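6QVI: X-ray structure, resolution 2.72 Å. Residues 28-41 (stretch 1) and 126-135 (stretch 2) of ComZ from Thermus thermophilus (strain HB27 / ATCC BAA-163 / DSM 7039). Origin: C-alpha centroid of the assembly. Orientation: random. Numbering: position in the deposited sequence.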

# COMPACT_ATOMS: atom_id res chain seq x y z
N TYR A 28 15.97 25.69 -6.36
CA TYR A 28 15.75 24.72 -5.30
C TYR A 28 14.29 24.59 -4.90
O TYR A 28 13.95 23.62 -4.22
CB TYR A 28 16.62 25.07 -4.10
CG TYR A 28 18.05 24.75 -4.39
CD1 TYR A 28 18.94 25.71 -4.89
CD2 TYR A 28 18.52 23.45 -4.23
CE1 TYR A 28 20.29 25.39 -5.18
CE2 TYR A 28 19.85 23.12 -4.50
CZ TYR A 28 20.73 24.09 -4.98
OH TYR A 28 22.02 23.73 -5.25
N LYS A 29 13.40 25.49 -5.34
CA LYS A 29 11.98 25.20 -5.27
C LYS A 29 11.61 24.09 -6.25
O LYS A 29 10.77 23.25 -5.93
CB LYS A 29 11.16 26.47 -5.57
CG LYS A 29 9.63 26.27 -5.77
CD LYS A 29 8.87 27.61 -5.66
CE LYS A 29 8.68 28.31 -7.02
NZ LYS A 29 7.44 27.94 -7.78
N ALA A 30 12.28 24.04 -7.40
CA ALA A 30 12.10 22.91 -8.29
C ALA A 30 12.68 21.64 -7.69
O ALA A 30 12.03 20.58 -7.71
CB ALA A 30 12.73 23.20 -9.65
N ALA A 31 13.89 21.73 -7.14
CA ALA A 31 14.48 20.54 -6.52
C ALA A 31 13.63 20.08 -5.35
O ALA A 31 13.48 18.87 -5.13
CB ALA A 31 15.92 20.82 -6.08
N LEU A 32 13.06 21.02 -4.60
CA LEU A 32 12.23 20.65 -3.46
C LEU A 32 10.97 19.92 -3.93
O LEU A 32 10.66 18.82 -3.46
CB LEU A 32 11.89 21.90 -2.66
CG LEU A 32 11.41 21.68 -1.22
CD1 LEU A 32 12.43 20.84 -0.46
CD2 LEU A 32 11.15 23.01 -0.49
N PHE A 33 10.30 20.48 -4.94
CA PHE A 33 9.17 19.80 -5.55
C PHE A 33 9.59 18.44 -6.10
O PHE A 33 8.79 17.50 -6.09
CB PHE A 33 8.56 20.65 -6.67
CG PHE A 33 7.40 19.98 -7.40
CD1 PHE A 33 7.61 19.33 -8.61
CD2 PHE A 33 6.13 19.97 -6.87
CE1 PHE A 33 6.56 18.71 -9.29
CE2 PHE A 33 5.07 19.31 -7.54
CZ PHE A 33 5.29 18.69 -8.74
N GLN A 34 10.82 18.32 -6.60
CA GLN A 34 11.22 17.04 -7.15
C GLN A 34 11.48 16.03 -6.04
O GLN A 34 11.22 14.84 -6.19
CB GLN A 34 12.44 17.16 -8.05
CG GLN A 34 12.60 15.90 -8.86
CD GLN A 34 14.00 15.66 -9.36
OE1 GLN A 34 14.85 15.19 -8.60
NE2 GLN A 34 14.23 15.92 -10.63
N GLN A 35 11.96 16.51 -4.89
CA GLN A 35 12.04 15.66 -3.72
C GLN A 35 10.65 15.26 -3.25
O GLN A 35 10.48 14.20 -2.65
CB GLN A 35 12.81 16.38 -2.61
CG GLN A 35 14.32 16.36 -2.83
CD GLN A 35 14.93 15.08 -2.29
OE1 GLN A 35 14.69 14.70 -1.15
NE2 GLN A 35 15.69 14.38 -3.13
N TYR A 36 9.63 16.10 -3.54
CA TYR A 36 8.26 15.76 -3.18
C TYR A 36 7.66 14.72 -4.12
O TYR A 36 6.89 13.87 -3.68
CB TYR A 36 7.39 17.02 -3.19
CG TYR A 36 5.92 16.72 -3.45
CD1 TYR A 36 5.37 16.86 -4.72
CD2 TYR A 36 5.09 16.28 -2.42
CE1 TYR A 36 4.05 16.58 -4.95
CE2 TYR A 36 3.74 16.00 -2.64
CZ TYR A 36 3.23 16.15 -3.91
OH TYR A 36 1.90 15.88 -4.17
N VAL A 37 8.00 14.76 -5.40
CA VAL A 37 7.50 13.75 -6.33
C VAL A 37 8.27 12.45 -6.19
O VAL A 37 7.76 11.39 -6.55
CB VAL A 37 7.53 14.23 -7.80
CG1 VAL A 37 7.03 15.67 -7.93
CG2 VAL A 37 8.93 14.05 -8.40
N TRP A 38 9.52 12.50 -5.74
CA TRP A 38 10.22 11.23 -5.62
C TRP A 38 9.65 10.39 -4.49
O TRP A 38 9.71 9.15 -4.56
CB TRP A 38 11.72 11.43 -5.43
CG TRP A 38 12.44 10.11 -5.54
CD1 TRP A 38 12.49 9.29 -6.65
CD2 TRP A 38 13.14 9.42 -4.50
NE1 TRP A 38 13.19 8.14 -6.36
CE2 TRP A 38 13.61 8.20 -5.05
CE3 TRP A 38 13.43 9.72 -3.17
CZ2 TRP A 38 14.35 7.28 -4.31
CZ3 TRP A 38 14.17 8.81 -2.43
CH2 TRP A 38 14.62 7.60 -3.01
N ARG A 39 9.03 11.02 -3.50
CA ARG A 39 8.37 10.31 -2.41
C ARG A 39 6.93 9.97 -2.71
O ARG A 39 6.37 9.10 -2.03
CB ARG A 39 8.44 11.15 -1.14
CG ARG A 39 9.74 11.05 -0.42
CD ARG A 39 9.84 12.11 0.61
NE ARG A 39 11.06 11.93 1.40
CZ ARG A 39 12.27 12.34 1.02
NH1 ARG A 39 12.44 12.94 -0.15
NH2 ARG A 39 13.31 12.12 1.82
N GLU A 40 6.33 10.53 -3.77
CA GLU A 40 4.99 10.10 -4.11
C GLU A 40 5.03 8.84 -4.94
O GLU A 40 4.01 8.14 -5.03
CB GLU A 40 4.21 11.24 -4.80
CG GLU A 40 3.72 12.21 -3.70
CD GLU A 40 2.25 12.01 -3.25
OE1 GLU A 40 1.39 11.63 -4.06
OE2 GLU A 40 1.98 12.13 -2.03
N GLN A 41 6.18 8.54 -5.52
CA GLN A 41 6.57 7.17 -5.86
C GLN A 41 6.49 6.34 -4.59
O GLN A 41 6.19 5.14 -4.64
CB GLN A 41 7.98 7.15 -6.45
CG GLN A 41 8.56 5.77 -6.74
CD GLN A 41 9.12 5.08 -5.50
OE1 GLN A 41 9.31 5.72 -4.46
NE2 GLN A 41 9.37 3.78 -5.59
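Stretch 2 (126-135) TFRISNSDYL

When a strand packs along a helix, every second strand side chain can face the residues that recur at three- and four-residue steps along one side of the helix, and ComZ offers a compact example. Stretch 2 enters as an extended strand, T126 to S130, running nearly parallel to the helix of stretch 1: the axes cross at 17° and approach to 9.8 Å. Alternate strand residues, F127 and I129, point their CA-to-CB bonds toward the helix, where K29, L32 and Y36 receive them. L32, in the t rotamer at chi1 and p at chi2, meets both: its CD2 lies 3.9 Å from F127 CD1 and its CG 4.0 Å from I129 CD1. The methylenes of K29, extended by t values at chi1 and chi2, bring CD within 3.7 Å of the edge of the F127 ring at CE2. Y36 leaves its backbone sideways, but chi1 near t carries the ring closer, so that CD2 rests 3.8 Å from I129 CG2 and CE2 3.5 Å from S130 O.

Beyond the strand the chain draws closer, with E40 CA and N131 CA 6.1 Å apart, and polar contacts take over. E40, m at chi1 and off-rotamer at chi2, curls its carboxylate toward S132; OE2 accepts hydrogen bonds from S132 N (2.3 Å, very short) and S132 OG (2.9 Å). Y134 CE2 approaches E40 O edge-on at 3.5 Å.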

# COMPACT_ATOMS: atom_id res chain seq x y z
N THR A 126 7.72 29.91 1.92
CA THR A 126 7.26 28.90 2.85
C THR A 126 6.29 27.96 2.14
O THR A 126 5.28 28.41 1.57
CB THR A 126 6.53 29.52 4.03
OG1 THR A 126 7.45 30.29 4.79
CG2 THR A 126 5.95 28.40 4.90
N PHE A 127 6.55 26.66 2.26
CA PHE A 127 5.70 25.64 1.68
C PHE A 127 5.08 24.78 2.76
O PHE A 127 5.64 24.61 3.84
CB PHE A 127 6.47 24.73 0.74
CG PHE A 127 7.32 25.44 -0.20
CD1 PHE A 127 8.57 25.88 0.19
CD2 PHE A 127 6.88 25.67 -1.49
CE1 PHE A 127 9.38 26.55 -0.71
CE2 PHE A 127 7.68 26.35 -2.38
CZ PHE A 127 8.94 26.78 -1.99
N ARG A 128 4.04 24.08 2.38
CA ARG A 128 3.43 23.09 3.23
C ARG A 128 3.53 21.90 2.31
O ARG A 128 3.04 21.93 1.23
CB ARG A 128 2.00 23.42 3.52
CG ARG A 128 1.11 22.22 3.47
CD ARG A 128 0.25 22.12 4.71
NE ARG A 128 -0.39 23.37 5.02
CZ ARG A 128 -0.55 23.82 6.25
NH1 ARG A 128 -0.10 23.10 7.27
NH2 ARG A 128 -1.14 24.98 6.47
N ILE A 129 4.21 20.87 2.75
CA ILE A 129 4.46 19.69 1.94
C ILE A 129 4.08 18.45 2.73
O ILE A 129 4.60 18.22 3.83
CB ILE A 129 5.93 19.56 1.50
CG1 ILE A 129 6.40 20.88 0.86
CG2 ILE A 129 6.10 18.36 0.56
CD1 ILE A 129 7.84 20.78 0.44
N SER A 130 3.20 17.62 2.15
CA SER A 130 2.85 16.34 2.75
C SER A 130 2.76 15.30 1.65
O SER A 130 2.29 15.59 0.55
CB SER A 130 1.56 16.48 3.56
OG SER A 130 0.44 16.72 2.73
N ASN A 131 3.28 14.10 1.92
CA ASN A 131 3.25 13.02 0.94
C ASN A 131 2.05 12.08 1.13
O ASN A 131 1.38 12.05 2.18
CB ASN A 131 4.56 12.22 1.01
CG ASN A 131 5.72 12.96 0.34
OD1 ASN A 131 5.83 12.98 -0.89
ND2 ASN A 131 6.59 13.59 1.16
N SER A 132 1.76 11.30 0.10
CA SER A 132 0.64 10.36 0.23
C SER A 132 0.96 9.32 1.28
O SER A 132 0.10 8.98 2.11
CB SER A 132 0.30 9.69 -1.11
OG SER A 132 -0.44 10.56 -1.95
N ASP A 133 2.20 8.82 1.26
CA ASP A 133 2.65 7.72 2.10
C ASP A 133 1.73 6.50 1.92
O ASP A 133 0.93 6.13 2.79
CB ASP A 133 2.78 8.15 3.56
CG ASP A 133 3.33 7.04 4.46
OD1 ASP A 133 3.91 6.07 3.92
OD2 ASP A 133 3.22 7.16 5.71
N TYR A 134 1.88 5.88 0.75
CA TYR A 134 1.13 4.67 0.44
C TYR A 134 1.42 3.64 1.52
O TYR A 134 2.54 3.16 1.65
CB TYR A 134 1.54 4.16 -0.95
CG TYR A 134 0.91 4.93 -2.12
CD1 TYR A 134 -0.47 4.92 -2.32
CD2 TYR A 134 1.69 5.72 -2.97
CE1 TYR A 134 -1.06 5.61 -3.38
CE2 TYR A 134 1.11 6.43 -4.02
CZ TYR A 134 -0.27 6.38 -4.22
OH TYR A 134 -0.88 7.06 -5.25
N LEU A 135 0.37 3.26 2.25
CA LEU A 135 0.54 2.35 3.38
C LEU A 135 1.04 0.99 2.93
O LEU A 135 0.62 0.46 1.88
CB LEU A 135 -0.78 2.20 4.13
CG LEU A 135 -1.23 3.52 4.75
CD1 LEU A 135 -2.34 3.31 5.75
CD2 LEU A 135 -0.01 4.20 5.43